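Local coordinates for endonuclease III (Geobacillus stearothermophilus, PDB 1ORN), which probably excises damaged bases from DNA as an iron-sulfur DNA glycosylase of the HhH-GPD superfamily, working through a covalent enzyme-DNA intermediate, at residues H30-L36 and S131-G135; V41-C46 and I83-K89; I139-V145 and H181-I185; S196-P200 and K213-K217. All coordinates share one frame; numbering follows the deposited sequence.

Contact 1 of 4, residues H30-L36 and S131-G135; sequences HRNPFEL and SVAFG
With its CG trans to the backbone N (chi1 177°), Leu36 carries its CD2 branch across to the helix of Val132 and Ala133, while Phe134, whose CG stands beside its own N (chi1 -49°), swings its ring over to Pro33. Leu36 CD2 does the central work: it lies 3.7 Å from Ala133 CB and 3.8 Å from Val132 CB, so one methyl sits against both residues. Its other branch is used differently, since CD1 lies over the centre of the His30 imidazole, 3.8 Å above the ring plane, and so backs the ring. That ring meets Val132 obliquely, His30 CE1 being 4.1 Å from Val132 CG1, while its ND1 is hydrogen-bonded to Leu28 O. At the other end Pro33 CB approaches Phe134 CZ at 3.9 Å, the two side chains crossing at about a right angle, and Pro33 CB also reaches Ala133 CB at 4.1 Å. No hydrogen bond spans the segments; polar groups act within 30-36 instead. Asn32 caps helix 33-43 by accepting from Glu35 N, and Glu35 is salt-bridged to Arg31. The contact therefore joins the first turn of helix 33-43 to the C-terminal part of helix 123-134, near the surface. Phe34 turns to Cys97 and Leu100 of helix 86-103, Glu35 and Arg31 touch Phe59 of helix 48-61, and Phe134 rests on Val108 and Arg110 of a loop.

Contact 2 of 4, residues V41-C46 and I83-K89; sequences VLSAQC and IGLYRNK. With nucleotides of chain A; nucleotides of chain B.
A buried lysine ammonium gripped by two backbone carbonyls is what sets this contact apart: Lys89 NZ donates to Leu42 O and to Ala44 O, each at 2.7 Å. The two bonds differ in geometry. Ala44 O is met on a lone pair in its carbonyl plane, whereas the donor stands 47° out of the plane of the Leu42 carbonyl. The Lys89 chain runs fully extended beyond CG, which carries NZ to the type II turn Ser43 to Cys46. A leucine here has no ammonium, and would probably leave both buried carbonyls without a partner and the turn less firmly held. Beside the lysine, Ile83 CG2 packs against Leu42 CB and lies 3.9 Å from Cys46 SG. The turn and the loop of Ile83 to Leu85 then hold DG6 of chain A, probably the estranged guanine of this complex. Gln45 O accepts from both N1 (2.8 Å) and N2 of DG6, and Ile83 O takes N2 as well. Gly84 CA lies 3.5 Å from DG6 N3, where a side chain would clash. Leu85 CG packs on the base, and Leu85 N donates to DG6 O4' at 2.7 Å. Gln45 NE2 reaches DG8 of chain B at O4' (3.1 Å). Together the two loops form part of the DNA-binding surface of this HhH-GPD glycosylase, with Gln45 and Leu85 inserted among the bases.

Contact 3 of 4, residues I139-V145 and H181-I185; sequences IAVDTHV and HHRMI. With nucleotides of chain B.
Within the HhH-GPD family region, the loop Ile139 to Asp142 and the first turn of helix 143-152 pack against His181, Met184 and Ile185 of helix 177-191. Asp142 fits the aspartate for which the motif is named, judging by its place just after the glycine- and proline-bearing loop. The His181 ring, its CG trans to the backbone N (chi1 158°), reaches Ala140, whose N lies over one face; ND1 stands 2.8 Å from Ala140 O, though the exact placing of this ring edge is doubtful. Val145 is the apolar centre: its CG2 lies 3.8 Å from Ile185 CG1 and 4.0 Å from His181 ND1, crossing that side chain at about a right angle, and its CG1 lies 3.9 Å from Met184 CE. The Asp142 carboxylate caps helix 143-152 with both oxygens: OD1 accepts from Val145 N along a nearly straight bond (171°), and OD2 from His144 N, both donors standing out of its plane. OD2 is further hydrogen-bonded to a modified group bound in the complex. The same helix start holds DNA, as Thr143 N donates to OP1 of DG8 and Thr143 OG1 donates to OP2 of DA6 (2.8 Å), both of chain B. Around this buried joint, Ile139 leans on helix 161-171, Ala140 on Asn127 and Val128 of helix 123-134, and Met184 on Leu14 and Met17 of helix 7-20.

Contact 4 of 4, residues S196-P200 and K213-K217; sequences SPQCP and KRMRK. With SF4 (iron/sulfur cluster), chain F.
The guanidinium of Arg214 carries Pro197 on one face, with the ring carbon CG 3.6 Å above its plane and offset toward the rim, while its NE is salt-bridged to Glu210 OE1. The two side chains cross at about a right angle, so the proline ring corner meets the flat group at NE (Pro197 CG to Arg214 NE 3.7 Å). Arg214 is extended from CG to NE, which brings its CD to 3.8 Å from Cys199 SG. That sulfur is bound to iron FE3 of the iron-sulfur cluster at 2.6 Å, so Arg214 lies directly beside a cluster ligand. Arg151 NH2 lies close to Arg214 NH2, and these charges, one already paired with Glu210, may partly offset that of the cluster and its thiolates. Replacing Arg214 with an alanine would probably leave Glu210 without its salt-bridge mate and uncover one side of the Cys199 sulfur and the Pro197 ring. Pro197 works on two sides, its CB lying 3.9 Å from S4 of the cluster. Met215, bent at chi2 and chi3, folds back over the next proline: its CE is 3.5 Å from Pro200 CA and its SD 3.7 Å from Pro200 CG. No hydrogen bond joins the segments. The cluster-binding loop after helix 177-191 thus lies against helix 209-215, and Gln198 is tied back by backbone hydrogen bonding to His191 of the former helix.

Contacts 2 and 3 are buried and meet the DNA directly, whereas contacts 1 and 4 lie near the surface. Contact 1 and contact 2 both use helix 33-43, one at its start and the other at its end. Contact 1 also touches contact 3, where Val132 CG2 packs on His182 NE2 at 3.9 Å, tying helix 123-134 to helix 177-191. Contact 4 stands apart, its centre about 37 Å from that of contact 1 and on the far side of the chain's centre. Chemistry follows place: apolar side chains in contact 1, lysine-to-carbonyl bonds in contact 2, apolar side chains and a histidine ring against a loop in contact 3, beside DNA phosphates, and van der Waals contact round a cluster ligand in contact 4.

Contact 1 of 4, residues H30-L36 and S131-G135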
# COMPACT_ATOMS: atom_id res chain seq x y z
N HIS C 30 2.35 13.74 0.57
CA HIS C 30 1.84 14.12 1.88
C HIS C 30 2.88 14.91 2.66
O HIS C 30 4.08 14.74 2.44
CB HIS C 30 1.48 12.87 2.69
CG HIS C 30 2.66 12.01 3.03
ND1 HIS C 30 3.30 11.22 2.10
CD2 HIS C 30 3.33 11.83 4.20
CE1 HIS C 30 4.31 10.59 2.68
NE2 HIS C 30 4.34 10.95 3.95
N ARG C 31 2.42 15.76 3.57
CA ARG C 31 3.32 16.58 4.38
C ARG C 31 3.33 16.20 5.86
O ARG C 31 4.22 16.63 6.61
CB ARG C 31 2.94 18.06 4.22
CG ARG C 31 3.22 18.60 2.83
CD ARG C 31 2.47 19.90 2.57
NE ARG C 31 1.02 19.68 2.52
CZ ARG C 31 0.13 20.63 2.28
NH1 ARG C 31 0.52 21.88 2.06
NH2 ARG C 31 -1.17 20.34 2.24
N ASN C 32 2.36 15.40 6.29
CA ASN C 32 2.29 14.96 7.68
C ASN C 32 1.50 13.65 7.77
O ASN C 32 0.89 13.21 6.78
CB ASN C 32 1.64 16.06 8.54
CG ASN C 32 0.27 16.43 8.06
OD1 ASN C 32 -0.64 15.60 8.04
ND2 ASN C 32 0.10 17.69 7.67
N PRO C 33 1.50 12.99 8.95
CA PRO C 33 0.80 11.72 9.16
C PRO C 33 -0.69 11.73 8.87
O PRO C 33 -1.23 10.73 8.40
CB PRO C 33 1.11 11.40 10.63
CG PRO C 33 2.46 12.05 10.82
CD PRO C 33 2.25 13.38 10.16
N PHE C 34 -1.36 12.84 9.16
CA PHE C 34 -2.79 12.96 8.91
C PHE C 34 -3.05 12.96 7.42
O PHE C 34 -3.95 12.28 6.93
CB PHE C 34 -3.36 14.23 9.54
CG PHE C 34 -4.83 14.41 9.32
CD1 PHE C 34 -5.73 13.44 9.76
CD2 PHE C 34 -5.33 15.54 8.67
CE1 PHE C 34 -7.10 13.59 9.55
CE2 PHE C 34 -6.69 15.70 8.46
CZ PHE C 34 -7.59 14.72 8.90
N GLU C 35 -2.26 13.74 6.67
CA GLU C 35 -2.43 13.76 5.22
C GLU C 35 -2.10 12.38 4.66
O GLU C 35 -2.74 11.94 3.70
CB GLU C 35 -1.51 14.80 4.57
CG GLU C 35 -2.02 16.23 4.70
CD GLU C 35 -1.15 17.22 3.95
OE1 GLU C 35 -1.45 18.43 4.00
OE2 GLU C 35 -0.16 16.79 3.31
N LEU C 36 -1.12 11.70 5.24
CA LEU C 36 -0.78 10.37 4.73
C LEU C 36 -1.96 9.43 4.95
O LEU C 36 -2.35 8.69 4.05
CB LEU C 36 0.44 9.78 5.44
CG LEU C 36 0.82 8.36 5.00
CD1 LEU C 36 1.14 8.32 3.51
CD2 LEU C 36 2.00 7.85 5.82
N SER C 131 4.49 2.45 8.87
CA SER C 131 5.79 2.30 8.23
C SER C 131 6.33 3.61 7.67
O SER C 131 7.45 4.01 7.97
CB SER C 131 5.70 1.28 7.10
OG SER C 131 6.92 1.19 6.39
N VAL C 132 5.52 4.26 6.84
CA VAL C 132 5.94 5.50 6.21
C VAL C 132 5.97 6.69 7.16
O VAL C 132 6.95 7.44 7.19
CB VAL C 132 5.04 5.77 4.99
CG1 VAL C 132 5.51 7.04 4.28
CG2 VAL C 132 5.24 4.58 4.07
N ALA C 133 4.91 6.87 7.94
CA ALA C 133 4.83 7.99 8.87
C ALA C 133 5.65 7.86 10.15
O ALA C 133 6.27 8.83 10.60
CB ALA C 133 3.38 8.25 9.23
N PHE C 134 5.66 6.67 10.75
CA PHE C 134 6.35 6.49 12.02
C PHE C 134 7.55 5.56 12.04
O PHE C 134 8.06 5.22 13.10
CB PHE C 134 5.33 6.04 13.07
CG PHE C 134 4.09 6.89 13.10
CD1 PHE C 134 4.17 8.25 13.39
CD2 PHE C 134 2.85 6.34 12.82
CE1 PHE C 134 3.03 9.05 13.39
CE2 PHE C 134 1.70 7.13 12.82
CZ PHE C 134 1.79 8.49 13.11
N GLY C 135 8.00 5.16 10.85
CA GLY C 135 9.16 4.29 10.75
C GLY C 135 9.05 2.93 11.40
O GLY C 135 10.06 2.28 11.64

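Contact 2 of 4, residues V41-C46 and I83-K89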
# COMPACT_ATOMS: atom_id res chain seq x y z
N VAL C 41 -6.07 5.96 2.61
CA VAL C 41 -7.46 5.48 2.63
C VAL C 41 -8.05 5.66 1.23
O VAL C 41 -8.73 4.77 0.71
CB VAL C 41 -8.31 6.27 3.65
CG1 VAL C 41 -9.81 6.01 3.41
CG2 VAL C 41 -7.95 5.83 5.07
N LEU C 42 -7.77 6.80 0.61
CA LEU C 42 -8.27 7.09 -0.73
C LEU C 42 -7.61 6.19 -1.78
O LEU C 42 -8.21 5.89 -2.82
CB LEU C 42 -8.01 8.57 -1.09
CG LEU C 42 -8.77 9.65 -0.32
CD1 LEU C 42 -8.34 11.03 -0.82
CD2 LEU C 42 -10.28 9.47 -0.51
N SER C 43 -6.38 5.76 -1.49
CA SER C 43 -5.58 4.92 -2.38
C SER C 43 -6.12 3.52 -2.66
O SER C 43 -5.73 2.88 -3.64
CB SER C 43 -4.15 4.80 -1.82
OG SER C 43 -3.34 3.95 -2.60
N ALA C 44 -7.00 3.02 -1.80
CA ALA C 44 -7.54 1.68 -2.00
C ALA C 44 -8.26 1.55 -3.34
O ALA C 44 -9.22 2.27 -3.60
CB ALA C 44 -8.50 1.32 -0.86
N GLN C 45 -7.79 0.64 -4.19
CA GLN C 45 -8.40 0.42 -5.50
C GLN C 45 -8.39 1.66 -6.39
O GLN C 45 -9.32 1.88 -7.17
CB GLN C 45 -9.84 -0.08 -5.34
CG GLN C 45 -9.99 -1.25 -4.39
CD GLN C 45 -9.13 -2.43 -4.78
OE1 GLN C 45 -9.18 -2.92 -5.91
NE2 GLN C 45 -8.32 -2.91 -3.82
N CYS C 46 -7.34 2.47 -6.28
CA CYS C 46 -7.20 3.68 -7.08
C CYS C 46 -5.71 3.89 -7.38
O CYS C 46 -4.85 3.41 -6.64
CB CYS C 46 -7.75 4.88 -6.30
SG CYS C 46 -7.81 6.45 -7.23
N ILE C 83 -11.91 9.90 -7.30
CA ILE C 83 -11.18 8.76 -6.74
C ILE C 83 -11.95 7.46 -6.99
O ILE C 83 -11.35 6.39 -7.16
CB ILE C 83 -10.99 8.93 -5.21
CG1 ILE C 83 -10.11 10.16 -4.91
CG2 ILE C 83 -10.37 7.67 -4.61
CD1 ILE C 83 -8.68 10.03 -5.36
N GLY C 84 -13.27 7.56 -7.02
CA GLY C 84 -14.10 6.38 -7.19
C GLY C 84 -14.41 5.90 -5.78
O GLY C 84 -13.79 6.37 -4.83
N LEU C 85 -15.36 4.98 -5.63
CA LEU C 85 -15.74 4.47 -4.31
C LEU C 85 -15.87 5.67 -3.36
O LEU C 85 -15.67 5.54 -2.15
CB LEU C 85 -14.66 3.51 -3.77
CG LEU C 85 -14.26 2.32 -4.66
CD1 LEU C 85 -13.24 1.45 -3.93
CD2 LEU C 85 -15.50 1.50 -4.99
N TYR C 86 -16.24 6.81 -3.92
CA TYR C 86 -16.35 8.06 -3.17
C TYR C 86 -17.43 8.18 -2.11
O TYR C 86 -17.29 8.96 -1.17
CB TYR C 86 -16.46 9.25 -4.13
CG TYR C 86 -17.73 9.27 -4.95
CD1 TYR C 86 -17.86 8.48 -6.09
CD2 TYR C 86 -18.80 10.08 -4.59
CE1 TYR C 86 -19.03 8.50 -6.85
CE2 TYR C 86 -19.97 10.11 -5.33
CZ TYR C 86 -20.08 9.31 -6.46
OH TYR C 86 -21.23 9.35 -7.21
N ARG C 87 -18.52 7.43 -2.25
CA ARG C 87 -19.57 7.51 -1.25
C ARG C 87 -19.10 6.85 0.04
O ARG C 87 -19.19 7.44 1.11
CB ARG C 87 -20.85 6.85 -1.76
CG ARG C 87 -21.43 7.51 -2.99
CD ARG C 87 -22.92 7.23 -3.10
NE ARG C 87 -23.50 7.78 -4.31
CZ ARG C 87 -23.30 7.28 -5.53
NH1 ARG C 87 -22.54 6.21 -5.69
NH2 ARG C 87 -23.88 7.85 -6.58
N ASN C 88 -18.58 5.63 -0.07
CA ASN C 88 -18.10 4.93 1.11
C ASN C 88 -16.88 5.62 1.70
O ASN C 88 -16.76 5.74 2.92
CB ASN C 88 -17.78 3.47 0.78
CG ASN C 88 -19.04 2.65 0.51
OD1 ASN C 88 -20.08 2.86 1.13
ND2 ASN C 88 -18.94 1.69 -0.41
N LYS C 89 -15.97 6.09 0.86
CA LYS C 89 -14.77 6.75 1.36
C LYS C 89 -15.08 8.05 2.09
O LYS C 89 -14.56 8.30 3.18
CB LYS C 89 -13.76 6.96 0.23
CG LYS C 89 -13.11 5.65 -0.20
CD LYS C 89 -12.17 5.78 -1.40
CE LYS C 89 -11.46 4.46 -1.66
NZ LYS C 89 -10.55 4.52 -2.84
P DG A 6 -19.57 4.02 -3.98
OP1 DG A 6 -18.98 4.79 -2.85
OP2 DG A 6 -21.02 4.15 -4.28
O5' DG A 6 -18.74 4.38 -5.30
C5' DG A 6 -19.26 4.12 -6.60
C4' DG A 6 -18.26 4.58 -7.64
O4' DG A 6 -17.02 3.84 -7.48
C3' DG A 6 -18.64 4.42 -9.11
O3' DG A 6 -18.03 5.50 -9.82
C2' DG A 6 -17.92 3.14 -9.51
C1' DG A 6 -16.63 3.32 -8.74
N9 DG A 6 -15.83 2.12 -8.51
C8 DG A 6 -16.30 0.83 -8.39
N7 DG A 6 -15.34 -0.04 -8.17
C5 DG A 6 -14.18 0.72 -8.15
C6 DG A 6 -12.83 0.33 -7.95
O6 DG A 6 -12.38 -0.80 -7.74
N1 DG A 6 -11.97 1.43 -8.02
C2 DG A 6 -12.35 2.73 -8.25
N2 DG A 6 -11.37 3.65 -8.30
N3 DG A 6 -13.61 3.10 -8.43
C4 DG A 6 -14.47 2.05 -8.37
P DG B 8 -4.78 -1.87 -3.74
OP1 DG B 8 -4.49 -3.31 -3.88
OP2 DG B 8 -5.40 -1.13 -4.88
O5' DG B 8 -5.71 -1.64 -2.47
C5' DG B 8 -5.58 -2.46 -1.30
C4' DG B 8 -6.61 -2.04 -0.29
O4' DG B 8 -7.93 -2.11 -0.88
C3' DG B 8 -6.69 -2.83 1.02
O3' DG B 8 -6.93 -1.86 2.04
C2' DG B 8 -7.87 -3.76 0.80
C1' DG B 8 -8.78 -2.95 -0.11
N9 DG B 8 -9.57 -3.73 -1.06
C8 DG B 8 -9.19 -4.88 -1.71
N7 DG B 8 -10.10 -5.31 -2.55
C5 DG B 8 -11.14 -4.40 -2.44
C6 DG B 8 -12.39 -4.33 -3.12
O6 DG B 8 -12.83 -5.08 -4.00
N1 DG B 8 -13.15 -3.26 -2.69
C2 DG B 8 -12.76 -2.35 -1.73
N2 DG B 8 -13.64 -1.38 -1.44
N3 DG B 8 -11.59 -2.39 -1.11
C4 DG B 8 -10.84 -3.43 -1.51
P DA B 6 -3.32 -3.97 -10.68
OP1 DA B 6 -1.86 -4.19 -10.77
OP2 DA B 6 -4.16 -4.87 -9.84
O5' DA B 6 -3.56 -2.46 -10.23
C5' DA B 6 -2.91 -1.39 -10.92
C4' DA B 6 -3.37 -0.05 -10.41
O4' DA B 6 -4.75 0.18 -10.76
C3' DA B 6 -3.28 0.14 -8.89
O3' DA B 6 -2.84 1.47 -8.63
C2' DA B 6 -4.72 -0.00 -8.44
C1' DA B 6 -5.47 0.60 -9.62
N9 DA B 6 -6.86 0.15 -9.78
C8 DA B 6 -7.36 -1.11 -9.61
N7 DA B 6 -8.64 -1.21 -9.88
C5 DA B 6 -9.01 0.08 -10.24
C6 DA B 6 -10.23 0.64 -10.64
N6 DA B 6 -11.37 -0.06 -10.76
N1 DA B 6 -10.26 1.96 -10.93
C2 DA B 6 -9.12 2.66 -10.81
N3 DA B 6 -7.91 2.24 -10.45
C4 DA B 6 -7.92 0.93 -10.17

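Contact 3 of 4, residues I139-V145 and H181-I185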
# COMPACT_ATOMS: atom_id res chain seq x y z
N ILE C 139 5.03 -4.74 6.63
CA ILE C 139 4.93 -5.07 5.22
C ILE C 139 3.46 -4.99 4.83
O ILE C 139 2.65 -5.82 5.23
CB ILE C 139 5.44 -6.49 4.93
CG1 ILE C 139 6.90 -6.61 5.37
CG2 ILE C 139 5.29 -6.81 3.45
CD1 ILE C 139 7.49 -7.99 5.18
N ALA C 140 3.12 -3.96 4.06
CA ALA C 140 1.76 -3.77 3.60
C ALA C 140 1.57 -4.59 2.34
O ALA C 140 2.29 -4.41 1.36
CB ALA C 140 1.51 -2.30 3.31
N VAL C 141 0.61 -5.51 2.36
CA VAL C 141 0.36 -6.35 1.19
C VAL C 141 -0.86 -5.86 0.40
O VAL C 141 -2.00 -5.98 0.85
CB VAL C 141 0.16 -7.83 1.60
CG1 VAL C 141 -0.10 -8.68 0.35
CG2 VAL C 141 1.40 -8.32 2.34
N ASP C 142 -0.57 -5.30 -0.77
CA ASP C 142 -1.56 -4.76 -1.70
C ASP C 142 -1.62 -5.66 -2.93
O ASP C 142 -1.06 -6.75 -2.94
CB ASP C 142 -1.13 -3.37 -2.16
CG ASP C 142 0.02 -3.44 -3.16
OD1 ASP C 142 0.98 -4.20 -2.91
OD2 ASP C 142 -0.04 -2.74 -4.20
N THR C 143 -2.26 -5.17 -3.98
CA THR C 143 -2.37 -5.95 -5.21
C THR C 143 -1.01 -6.32 -5.82
O THR C 143 -0.81 -7.46 -6.24
CB THR C 143 -3.23 -5.21 -6.27
OG1 THR C 143 -3.29 -6.00 -7.46
CG2 THR C 143 -2.64 -3.84 -6.60
N HIS C 144 -0.08 -5.37 -5.84
CA HIS C 144 1.24 -5.62 -6.43
C HIS C 144 2.07 -6.62 -5.63
O HIS C 144 2.62 -7.58 -6.18
CB HIS C 144 2.03 -4.32 -6.58
CG HIS C 144 1.41 -3.32 -7.51
ND1 HIS C 144 1.25 -3.57 -8.86
CD2 HIS C 144 0.89 -2.09 -7.30
CE1 HIS C 144 0.66 -2.54 -9.43
NE2 HIS C 144 0.43 -1.62 -8.51
N VAL C 145 2.15 -6.42 -4.32
CA VAL C 145 2.92 -7.32 -3.48
C VAL C 145 2.37 -8.73 -3.57
O VAL C 145 3.12 -9.69 -3.72
CB VAL C 145 2.92 -6.86 -2.01
CG1 VAL C 145 3.62 -7.91 -1.14
CG2 VAL C 145 3.64 -5.52 -1.90
N HIS C 181 9.25 -3.79 0.98
CA HIS C 181 7.85 -3.60 0.61
C HIS C 181 7.77 -2.64 -0.58
O HIS C 181 7.12 -2.93 -1.59
CB HIS C 181 7.08 -3.03 1.82
CG HIS C 181 5.82 -2.30 1.46
ND1 HIS C 181 4.69 -2.94 1.02
CD2 HIS C 181 5.52 -0.98 1.47
CE1 HIS C 181 3.75 -2.05 0.78
NE2 HIS C 181 4.23 -0.85 1.04
N HIS C 182 8.44 -1.50 -0.47
CA HIS C 182 8.44 -0.52 -1.55
C HIS C 182 9.08 -1.06 -2.82
O HIS C 182 8.60 -0.80 -3.92
CB HIS C 182 9.14 0.76 -1.08
CG HIS C 182 8.35 1.54 -0.08
ND1 HIS C 182 8.85 1.91 1.15
CD2 HIS C 182 7.08 2.00 -0.11
CE1 HIS C 182 7.93 2.56 1.83
NE2 HIS C 182 6.84 2.63 1.08
N ARG C 183 10.16 -1.83 -2.67
CA ARG C 183 10.83 -2.41 -3.83
C ARG C 183 9.91 -3.39 -4.54
O ARG C 183 9.89 -3.46 -5.77
CB ARG C 183 12.13 -3.10 -3.40
CG ARG C 183 13.21 -2.14 -2.94
CD ARG C 183 14.38 -2.89 -2.31
NE ARG C 183 15.44 -2.00 -1.85
CZ ARG C 183 16.40 -2.37 -1.00
NH1 ARG C 183 16.44 -3.61 -0.53
NH2 ARG C 183 17.32 -1.50 -0.62
N MET C 184 9.14 -4.16 -3.77
CA MET C 184 8.21 -5.11 -4.36
C MET C 184 7.08 -4.41 -5.09
O MET C 184 6.66 -4.85 -6.16
CB MET C 184 7.63 -6.05 -3.28
CG MET C 184 8.62 -7.09 -2.77
SD MET C 184 7.83 -8.33 -1.70
CE MET C 184 6.88 -9.23 -2.91
N ILE C 185 6.60 -3.30 -4.53
CA ILE C 185 5.53 -2.54 -5.16
C ILE C 185 6.00 -1.97 -6.49
O ILE C 185 5.28 -2.00 -7.48
CB ILE C 185 5.04 -1.40 -4.26
CG1 ILE C 185 4.24 -1.98 -3.09
CG2 ILE C 185 4.18 -0.43 -5.06
CD1 ILE C 185 3.66 -0.95 -2.16
P DG B 8 -4.78 -1.87 -3.74
OP1 DG B 8 -4.49 -3.31 -3.88
OP2 DG B 8 -5.40 -1.13 -4.88
O5' DG B 8 -5.71 -1.64 -2.47
C5' DG B 8 -5.58 -2.46 -1.30
C4' DG B 8 -6.61 -2.04 -0.29
O4' DG B 8 -7.93 -2.11 -0.88
C3' DG B 8 -6.69 -2.83 1.02
O3' DG B 8 -6.93 -1.86 2.04
C2' DG B 8 -7.87 -3.76 0.80
C1' DG B 8 -8.78 -2.95 -0.11
N9 DG B 8 -9.57 -3.73 -1.06
C8 DG B 8 -9.19 -4.88 -1.71
N7 DG B 8 -10.10 -5.31 -2.55
C5 DG B 8 -11.14 -4.40 -2.44
C6 DG B 8 -12.39 -4.33 -3.12
O6 DG B 8 -12.83 -5.08 -4.00
N1 DG B 8 -13.15 -3.26 -2.69
C2 DG B 8 -12.76 -2.35 -1.73
N2 DG B 8 -13.64 -1.38 -1.44
N3 DG B 8 -11.59 -2.39 -1.11
C4 DG B 8 -10.84 -3.43 -1.51
P DA B 6 -3.32 -3.97 -10.68
OP1 DA B 6 -1.86 -4.19 -10.77
OP2 DA B 6 -4.16 -4.87 -9.84
O5' DA B 6 -3.56 -2.46 -10.23
C5' DA B 6 -2.91 -1.39 -10.92
C4' DA B 6 -3.37 -0.05 -10.41
O4' DA B 6 -4.75 0.18 -10.76
C3' DA B 6 -3.28 0.14 -8.89
O3' DA B 6 -2.84 1.47 -8.63
C2' DA B 6 -4.72 -0.00 -8.44
C1' DA B 6 -5.47 0.60 -9.62
N9 DA B 6 -6.86 0.15 -9.78
C8 DA B 6 -7.36 -1.11 -9.61
N7 DA B 6 -8.64 -1.21 -9.88
C5 DA B 6 -9.01 0.08 -10.24
C6 DA B 6 -10.23 0.64 -10.64
N6 DA B 6 -11.37 -0.06 -10.76
N1 DA B 6 -10.26 1.96 -10.93
C2 DA B 6 -9.12 2.66 -10.81
N3 DA B 6 -7.91 2.24 -10.45
C4 DA B 6 -7.92 0.93 -10.17

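Contact 4 of 4, residues S196-P200 and K213-K217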
# COMPACT_ATOMS: atom_id res chain seq x y z
N SER C 196 0.84 -6.50 -18.49
CA SER C 196 2.00 -6.69 -19.33
C SER C 196 3.32 -6.93 -18.62
O SER C 196 4.19 -6.05 -18.63
N PRO C 197 3.52 -8.10 -18.00
CA PRO C 197 4.80 -8.35 -17.31
C PRO C 197 5.96 -8.39 -18.31
O PRO C 197 5.82 -8.90 -19.42
CB PRO C 197 4.56 -9.69 -16.61
CG PRO C 197 3.57 -10.37 -17.50
CD PRO C 197 2.62 -9.26 -17.86
N GLN C 198 7.10 -7.83 -17.91
CA GLN C 198 8.29 -7.79 -18.77
C GLN C 198 9.17 -9.02 -18.61
O GLN C 198 10.38 -8.91 -18.43
CB GLN C 198 9.09 -6.53 -18.46
N CYS C 199 8.55 -10.20 -18.71
CA CYS C 199 9.25 -11.47 -18.56
C CYS C 199 10.52 -11.63 -19.42
O CYS C 199 11.59 -11.97 -18.90
CB CYS C 199 8.29 -12.63 -18.86
SG CYS C 199 6.71 -12.59 -17.95
N PRO C 200 10.42 -11.38 -20.73
CA PRO C 200 11.57 -11.50 -21.64
C PRO C 200 12.88 -10.89 -21.13
O PRO C 200 13.96 -11.44 -21.36
CB PRO C 200 11.07 -10.82 -22.91
CG PRO C 200 9.62 -11.20 -22.92
CD PRO C 200 9.22 -10.96 -21.47
N LYS C 213 6.08 -19.93 -17.81
CA LYS C 213 4.77 -20.34 -18.32
C LYS C 213 4.28 -19.38 -19.40
O LYS C 213 3.61 -19.79 -20.35
CB LYS C 213 3.75 -20.40 -17.17
CG LYS C 213 2.36 -20.93 -17.55
CD LYS C 213 1.52 -19.89 -18.28
N ARG C 214 4.61 -18.10 -19.26
CA ARG C 214 4.21 -17.10 -20.24
C ARG C 214 5.12 -17.13 -21.46
O ARG C 214 4.66 -17.00 -22.59
CB ARG C 214 4.23 -15.70 -19.61
CG ARG C 214 3.07 -15.41 -18.67
CD ARG C 214 3.27 -14.11 -17.91
NE ARG C 214 2.10 -13.76 -17.10
CZ ARG C 214 0.96 -13.29 -17.60
NH1 ARG C 214 0.83 -13.11 -18.90
NH2 ARG C 214 -0.05 -13.01 -16.79
N MET C 215 6.42 -17.30 -21.22
CA MET C 215 7.39 -17.35 -22.31
C MET C 215 7.09 -18.52 -23.24
O MET C 215 7.22 -18.40 -24.46
CB MET C 215 8.82 -17.47 -21.76
CG MET C 215 9.30 -16.24 -21.00
SD MET C 215 9.41 -14.76 -22.04
CE MET C 215 11.11 -14.87 -22.62
N ARG C 216 6.69 -19.64 -22.65
CA ARG C 216 6.36 -20.83 -23.43
C ARG C 216 5.14 -20.54 -24.30
O ARG C 216 4.86 -21.27 -25.26
CB ARG C 216 6.06 -22.00 -22.50
N LYS C 217 4.43 -19.47 -23.97
CA LYS C 217 3.26 -19.09 -24.73
C LYS C 217 3.40 -17.71 -25.35
O LYS C 217 3.23 -17.54 -26.56
FE1 SF4 F . 9.68 -11.59 -14.04
FE2 SF4 F . 7.07 -11.23 -13.21
FE3 SF4 F . 7.66 -12.30 -15.60
FE4 SF4 F . 8.17 -13.66 -13.32
S1 SF4 F . 6.09 -13.13 -14.13
S2 SF4 F . 9.41 -13.56 -15.13
S3 SF4 F . 8.66 -11.97 -11.96
S4 SF4 F . 8.09 -10.21 -15.02